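PDB 5MUA: ricin B-related lectin from Polyporus squamosus, which binds galactose through a ricin-type beta-trefoil lectin domain and carries a papain-like, calcium-dependent protease part, here in complex with the inhibitor E-64. Local coordinates for residues Thr82-Tyr87 against Gln95-Ser100; Ser69-Ala74 against Thr115-Leu120. All blocks are in the same frame, centred on the assembly; numbering follows the deposited sequence.

Contact 1 of 2, residues Thr82-Tyr87 against Gln95-Ser100; sequences TAIIGY and QKWIIS. With GAL (beta-D-galactopyranose), chain J.
Behind the galactose pocket of the ricin-type beta-trefoil, Tyr87, at the end of strand 82-87, meets Gln95, the glutamine of the QxW signature read here as Gln95-Lys96-Trp97. The two backbones stay apart, with 8.6 Å between Tyr87 CA and Gln95 CA at their nearest, so side chains make the contact. Gln95 NE2 lies 3.7 Å from Tyr87 CB and comes at the edge of the phenol ring, near its plane; the amide itself is turned 68° from that ring. The Gln95 chain is extended beyond CG (chi2 -177°), which brings NE2 to Arg88 O, just past the strand end, and to Asp72 OD2, hydrogen-bonding to both, while OE1 accepts from Thr90 N. With both ends of the amide engaged, its rotation is fixed, and Gln95 is a second-shell residue that probably helps position the sugar-binding carboxylate of Asp72.

The face of the tyrosine ring, rather than its edge, receives the sugar. GAL C4 sits 3.6 Å above the plane, over the ring centre, with GAL C3 3.7 Å from Tyr87 CE2 and GAL C5 3.7 Å from Tyr87 CE1, an arrangement fit for CH-pi packing. With chi1 at -155°, Tyr87 turns CG opposite its own backbone N, setting the ring face against the sugar. From the same strand Ile85 adds an apolar touch, its CD1 3.7 Å from GAL C6.

Away from the sugar the second meeting is purely apolar. Ile84, in one of its two conformers, and the indole of Trp97 approach from opposite directions, and the methyl meets the ring obliquely. Trp97 NE1 is hydrogen-bonded to Met71 O, which anchors the indole, while in that conformer Ile84 CD1 lies 3.9 Å from Trp97 CH2.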
loop_
_atom_site.group_PDB
_atom_site.type_symbol
_atom_site.label_atom_id
_atom_site.label_comp_id
_atom_site.label_asym_id
_atom_site.label_seq_id
_atom_site.Cartn_x
_atom_site.Cartn_y
_atom_site.Cartn_z
ATOM N N THR B 82 -14.960 41.612 -14.514
ATOM C CA THR B 82 -15.579 40.725 -13.553
ATOM C C THR B 82 -14.595 39.661 -13.053
ATOM O O THR B 82 -13.899 39.058 -13.846
ATOM C CB THR B 82 -16.741 39.990 -14.226
ATOM O OG1 THR B 82 -17.721 40.967 -14.652
ATOM C CG2 THR B 82 -17.399 38.999 -13.284
ATOM N N ALA B 83 -14.577 39.451 -11.743
ATOM C CA ALA B 83 -13.591 38.550 -11.112
ATOM C C ALA B 83 -13.848 37.138 -11.587
ATOM O O ALA B 83 -15.018 36.705 -11.706
ATOM C CB ALA B 83 -13.728 38.573 -9.591
ATOM N N ILE B 84 -12.752 36.415 -11.728
ATOM C CA ILE B 84 -12.764 34.968 -11.972
ATOM C C ILE B 84 -12.352 34.358 -10.611
ATOM O O ILE B 84 -11.298 34.682 -10.106
ATOM C CB ILE B 84 -11.753 34.501 -13.047
ATOM C CG1 ILE B 84 -11.965 35.181 -14.405
ATOM C CG2 ILE B 84 -11.788 32.970 -13.177
ATOM C CD1 ILE B 84 -13.270 34.860 -15.079
ATOM N N ILE B 85 -13.182 33.476 -10.062
ATOM C CA ILE B 85 -13.028 32.961 -8.711
ATOM C C ILE B 85 -13.082 31.439 -8.753
ATOM O O ILE B 85 -13.426 30.835 -9.786
ATOM C CB ILE B 85 -14.147 33.530 -7.794
ATOM C CG1 ILE B 85 -15.546 33.082 -8.242
ATOM C CG2 ILE B 85 -14.057 35.057 -7.740
ATOM C CD1 ILE B 85 -16.721 33.528 -7.383
ATOM N N GLY B 86 -12.829 30.827 -7.595
ATOM C CA GLY B 86 -13.104 29.434 -7.370
ATOM C C GLY B 86 -14.365 29.295 -6.521
ATOM O O GLY B 86 -14.509 29.994 -5.535
ATOM N N TYR B 87 -15.332 28.509 -6.962
ATOM C CA TYR B 87 -16.624 28.428 -6.270
ATOM C C TYR B 87 -17.021 26.936 -6.208
ATOM O O TYR B 87 -16.602 26.131 -7.048
ATOM C CB TYR B 87 -17.650 29.224 -7.038
ATOM C CG TYR B 87 -18.819 29.731 -6.250
ATOM C CD1 TYR B 87 -18.699 30.833 -5.376
ATOM C CD2 TYR B 87 -20.056 29.150 -6.376
ATOM C CE1 TYR B 87 -19.765 31.288 -4.634
ATOM C CE2 TYR B 87 -21.128 29.610 -5.627
ATOM C CZ TYR B 87 -20.963 30.708 -4.788
ATOM O OH TYR B 87 -22.040 31.185 -4.091
ATOM N N GLN B 95 -19.826 28.407 -14.823
ATOM C CA GLN B 95 -18.693 27.464 -14.539
ATOM C C GLN B 95 -18.335 26.559 -15.718
ATOM O O GLN B 95 -17.593 25.574 -15.563
ATOM C CB GLN B 95 -19.010 26.590 -13.293
ATOM C CG GLN B 95 -19.296 27.473 -12.078
ATOM C CD GLN B 95 -19.542 26.689 -10.832
ATOM O OE1 GLN B 95 -19.729 25.439 -10.884
ATOM N NE2 GLN B 95 -19.423 27.369 -9.683
ATOM N N LYS B 96 -18.921 26.815 -16.889
ATOM C CA LYS B 96 -18.618 26.088 -18.075
ATOM C C LYS B 96 -17.849 26.995 -19.007
ATOM O O LYS B 96 -18.180 28.199 -19.143
ATOM C CB LYS B 96 -19.890 25.639 -18.776
ATOM C CG LYS B 96 -20.634 24.549 -17.984
ATOM C CD LYS B 96 -21.919 24.148 -18.724
ATOM C CE LYS B 96 -22.508 22.831 -18.251
ATOM N NZ LYS B 96 -23.077 22.942 -16.911
ATOM N N TRP B 97 -16.843 26.397 -19.611
ATOM C CA TRP B 97 -15.794 27.123 -20.358
ATOM C C TRP B 97 -15.539 26.487 -21.721
ATOM O O TRP B 97 -15.343 25.273 -21.807
ATOM C CB TRP B 97 -14.519 27.144 -19.526
ATOM C CG TRP B 97 -14.709 27.813 -18.219
ATOM C CD1 TRP B 97 -14.928 27.217 -17.014
ATOM C CD2 TRP B 97 -14.745 29.225 -17.966
ATOM N NE1 TRP B 97 -15.123 28.153 -16.075
ATOM C CE2 TRP B 97 -15.005 29.396 -16.599
ATOM C CE3 TRP B 97 -14.612 30.356 -18.763
ATOM C CZ2 TRP B 97 -15.085 30.663 -15.980
ATOM C CZ3 TRP B 97 -14.637 31.652 -18.148
ATOM C CH2 TRP B 97 -14.919 31.808 -16.803
ATOM N N ILE B 98 -15.615 27.302 -22.772
ATOM C CA ILE B 98 -15.422 26.883 -24.138
ATOM C C ILE B 98 -13.965 27.188 -24.404
ATOM O O ILE B 98 -13.540 28.361 -24.355
ATOM C CB ILE B 98 -16.378 27.587 -25.150
ATOM C CG1 ILE B 98 -17.855 27.188 -24.832
ATOM C CG2 ILE B 98 -16.056 27.084 -26.546
ATOM C CD1 ILE B 98 -18.937 27.994 -25.579
ATOM N N ILE B 99 -13.213 26.142 -24.708
ATOM C CA ILE B 99 -11.749 26.237 -24.911
ATOM C C ILE B 99 -11.483 25.927 -26.359
ATOM O O ILE B 99 -11.728 24.827 -26.776
ATOM C CB ILE B 99 -11.015 25.293 -23.983
ATOM C CG1 ILE B 99 -11.254 25.730 -22.528
ATOM C CG2 ILE B 99 -9.505 25.330 -24.288
ATOM C CD1 ILE B 99 -10.790 24.707 -21.532
ATOM N N SER B 100 -10.947 26.909 -27.085
ATOM C CA SER B 100 -10.795 26.891 -28.544
ATOM C C SER B 100 -9.396 27.409 -28.952
ATOM O O SER B 100 -8.759 28.189 -28.210
ATOM C CB SER B 100 -11.897 27.802 -29.157
ATOM O OG SER B 100 -11.520 29.139 -28.844
HETATM C C1 GAL J . -23.421 33.891 -7.808
HETATM C C2 GAL J . -23.114 32.769 -8.799
HETATM C C3 GAL J . -21.963 31.873 -8.388
HETATM C C4 GAL J . -20.769 32.753 -7.991
HETATM C C5 GAL J . -21.204 33.839 -6.970
HETATM C C6 GAL J . -20.114 34.834 -6.632
HETATM O O1 GAL J . -24.312 34.740 -8.471
HETATM O O2 GAL J . -24.292 31.954 -8.926
HETATM O O3 GAL J . -21.708 30.977 -9.500
HETATM O O4 GAL J . -20.291 33.362 -9.219
HETATM O O5 GAL J . -22.287 34.627 -7.491
HETATM O O6 GAL J . -20.594 35.688 -5.607
#

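Contact 2 of 2, residues Ser69-Ala74 against Thr115-Leu120. With GAL (beta-D-galactopyranose), chain J.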
loop_
_atom_site.group_PDB
_atom_site.type_symbol
_atom_site.label_atom_id
_atom_site.label_comp_id
_atom_site.label_asym_id
_atom_site.label_seq_id
_atom_site.Cartn_x
_atom_site.Cartn_y
_atom_site.Cartn_z
ATOM N N SER B 69 -12.522 23.574 -5.809
ATOM C CA SER B 69 -13.332 24.707 -6.289
ATOM C C SER B 69 -13.311 24.705 -7.850
ATOM O O SER B 69 -12.338 24.325 -8.504
ATOM C CB SER B 69 -12.655 26.036 -5.857
ATOM O OG SER B 69 -12.482 26.135 -4.495
ATOM N N TYR B 70 -14.395 25.185 -8.414
ATOM C CA TYR B 70 -14.555 25.355 -9.851
ATOM C C TYR B 70 -14.281 26.801 -10.268
ATOM O O TYR B 70 -14.787 27.743 -9.664
ATOM C CB TYR B 70 -15.980 24.962 -10.270
ATOM C CG TYR B 70 -16.175 23.447 -10.197
ATOM C CD1 TYR B 70 -16.346 22.790 -8.975
ATOM C CD2 TYR B 70 -16.116 22.657 -11.352
ATOM C CE1 TYR B 70 -16.458 21.424 -8.901
ATOM C CE2 TYR B 70 -16.328 21.295 -11.301
ATOM C CZ TYR B 70 -16.477 20.680 -10.070
ATOM O OH TYR B 70 -16.559 19.340 -10.029
ATOM N N MET B 71 -13.550 26.949 -11.352
ATOM C CA MET B 71 -13.314 28.283 -11.986
ATOM C C MET B 71 -14.687 28.830 -12.393
ATOM O O MET B 71 -15.480 28.155 -13.077
ATOM C CB MET B 71 -12.446 28.165 -13.170
ATOM C CG MET B 71 -12.040 29.505 -13.755
ATOM S SD MET B 71 -10.995 29.254 -15.274
ATOM C CE MET B 71 -9.341 29.016 -14.620
ATOM N N ASP B 72 -14.984 30.036 -11.930
ATOM C CA ASP B 72 -16.352 30.546 -11.954
ATOM C C ASP B 72 -16.271 32.059 -12.287
ATOM O O ASP B 72 -15.425 32.792 -11.754
ATOM C CB ASP B 72 -16.955 30.240 -10.555
ATOM C CG ASP B 72 -18.339 30.943 -10.264
ATOM O OD1 ASP B 72 -18.412 32.209 -10.323
ATOM O OD2 ASP B 72 -19.246 30.197 -9.821
ATOM N N LEU B 73 -17.144 32.501 -13.191
ATOM C CA LEU B 73 -17.199 33.916 -13.557
ATOM C C LEU B 73 -18.211 34.576 -12.574
ATOM O O LEU B 73 -19.427 34.268 -12.608
ATOM C CB LEU B 73 -17.641 34.077 -15.005
ATOM C CG LEU B 73 -17.686 35.523 -15.488
ATOM C CD1 LEU B 73 -16.313 36.220 -15.457
ATOM C CD2 LEU B 73 -18.131 35.490 -16.921
ATOM N N ALA B 74 -17.687 35.374 -11.659
ATOM C CA ALA B 74 -18.420 35.869 -10.499
ATOM C C ALA B 74 -19.714 36.518 -10.868
ATOM O O ALA B 74 -19.792 37.404 -11.758
ATOM C CB ALA B 74 -17.548 36.864 -9.670
ATOM N N THR B 115 -17.703 36.113 -22.608
ATOM C CA THR B 115 -16.471 36.845 -22.258
ATOM C C THR B 115 -15.354 35.888 -21.927
ATOM O O THR B 115 -15.575 34.688 -21.663
ATOM C CB THR B 115 -16.679 37.850 -21.126
ATOM O OG1 THR B 115 -17.100 37.184 -19.948
ATOM C CG2 THR B 115 -17.770 38.877 -21.500
ATOM N N PHE B 116 -14.136 36.393 -21.996
ATOM C CA PHE B 116 -12.936 35.543 -21.984
ATOM C C PHE B 116 -12.125 35.720 -20.730
ATOM O O PHE B 116 -12.016 36.821 -20.180
ATOM C CB PHE B 116 -12.047 35.863 -23.189
ATOM C CG PHE B 116 -12.692 35.558 -24.499
ATOM C CD1 PHE B 116 -12.629 34.322 -25.035
ATOM C CD2 PHE B 116 -13.396 36.544 -25.188
ATOM C CE1 PHE B 116 -13.238 34.020 -26.260
ATOM C CE2 PHE B 116 -14.023 36.246 -26.411
ATOM C CZ PHE B 116 -13.908 34.997 -26.958
ATOM N N VAL B 117 -11.497 34.632 -20.292
ATOM C CA VAL B 117 -10.563 34.737 -19.198
ATOM C C VAL B 117 -9.361 35.604 -19.680
ATOM O O VAL B 117 -8.736 35.287 -20.720
ATOM C CB VAL B 117 -10.008 33.330 -18.816
ATOM C CG1 VAL B 117 -8.935 33.417 -17.743
ATOM C CG2 VAL B 117 -11.103 32.391 -18.396
ATOM N N THR B 118 -9.028 36.609 -18.895
ATOM C CA THR B 118 -8.144 37.679 -19.294
ATOM C C THR B 118 -7.172 38.009 -18.217
ATOM O O THR B 118 -7.535 38.105 -17.097
ATOM C CB THR B 118 -8.990 38.922 -19.652
ATOM O OG1 THR B 118 -10.010 38.561 -20.624
ATOM C CG2 THR B 118 -8.135 40.082 -20.120
ATOM N N LEU B 119 -5.894 38.160 -18.558
ATOM C CA LEU B 119 -4.870 38.624 -17.607
ATOM C C LEU B 119 -4.864 40.147 -17.681
ATOM O O LEU B 119 -4.580 40.698 -18.727
ATOM C CB LEU B 119 -3.505 38.053 -17.991
ATOM C CG LEU B 119 -2.365 38.516 -17.101
ATOM C CD1 LEU B 119 -2.662 38.284 -15.650
ATOM C CD2 LEU B 119 -1.097 37.764 -17.452
ATOM N N LEU B 120 -5.335 40.803 -16.657
ATOM C CA LEU B 120 -5.474 42.300 -16.644
ATOM C C LEU B 120 -4.326 42.952 -15.818
ATOM O O LEU B 120 -4.045 42.535 -14.677
ATOM C CB LEU B 120 -6.809 42.641 -16.012
ATOM C CG LEU B 120 -7.237 44.085 -15.805
ATOM C CD1 LEU B 120 -7.402 44.728 -17.162
ATOM C CD2 LEU B 120 -8.487 44.193 -14.933
HETATM C C1 GAL J . -23.421 33.891 -7.808
HETATM C C2 GAL J . -23.114 32.769 -8.799
HETATM C C3 GAL J . -21.963 31.873 -8.388
HETATM C C4 GAL J . -20.769 32.753 -7.991
HETATM C C5 GAL J . -21.204 33.839 -6.970
HETATM C C6 GAL J . -20.114 34.834 -6.632
HETATM O O1 GAL J . -24.312 34.740 -8.471
HETATM O O2 GAL J . -24.292 31.954 -8.926
HETATM O O3 GAL J . -21.708 30.977 -9.500
HETATM O O4 GAL J . -20.291 33.362 -9.219
HETATM O O5 GAL J . -22.287 34.627 -7.491
HETATM O O6 GAL J . -20.594 35.688 -5.607
#
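Leu73 and Thr115, with Met71 and Val117 beside them, join strand 70-73 of the beta-trefoil to strand 116-120 and the residue leading into it by side-chain packing alone; no hydrogen bond crosses, and the nearest CA atoms, those of Leu73 and Val117, are 8.7 Å apart. Among the van der Waals contacts, Leu73 CD2 comes 3.6 Å from Thr115 OG1, the two side chains crossing at about a right angle. That hydroxyl has its polar partner in Thr113 OG1, so the methyl merely lies against it. In one of two Met71 conformers, SD loosely touches Val117 CG2 at 4.4 Å, a contact not certain in the other.

The hydrogen bonds belong to each segment separately. GAL O4 donates to Asp72 OD1 over a very short 2.5 Å and GAL O3 to Asp72 OD2 over 2.6 Å, one hydroxyl to each carboxylate oxygen. In the other segment Thr118 OG1 donates to Phe116 O at 2.7 Å, from a position 55° out of the carbonyl plane.

Strands 70-73 and 116-120 are the outermost of a four-stranded antiparallel sheet within this chain. Strands 82-87 and 129-133 run between them, with Ile84 packing on Met71 and Leu73, and Val130 meeting Val117.

In the fold
Contacts 1 and 2 have centres about 4 Å apart and share the galactose site. Along the chain, contact 1 is nested inside the loop that contact 2 closes. Strands 70-73 and 82-87 are consecutive neighbours in one sheet: Ile85 O lies 2.8 Å from Asp72 N and Tyr87 O 2.8 Å from Tyr70 N, both probable hydrogen bonds. This pairing sets the carboxylate of contact 2 beside the aromatic platform of contact 1, with Tyr87 CB 3.4 Å from Asp72 OD2. The adjacent strands thus supply the Asp72 carboxylate and the Tyr87 ring, while Gly75 N, His76 NE2 and Asn94 ND2, off these strands, also hydrogen-bond the sugar.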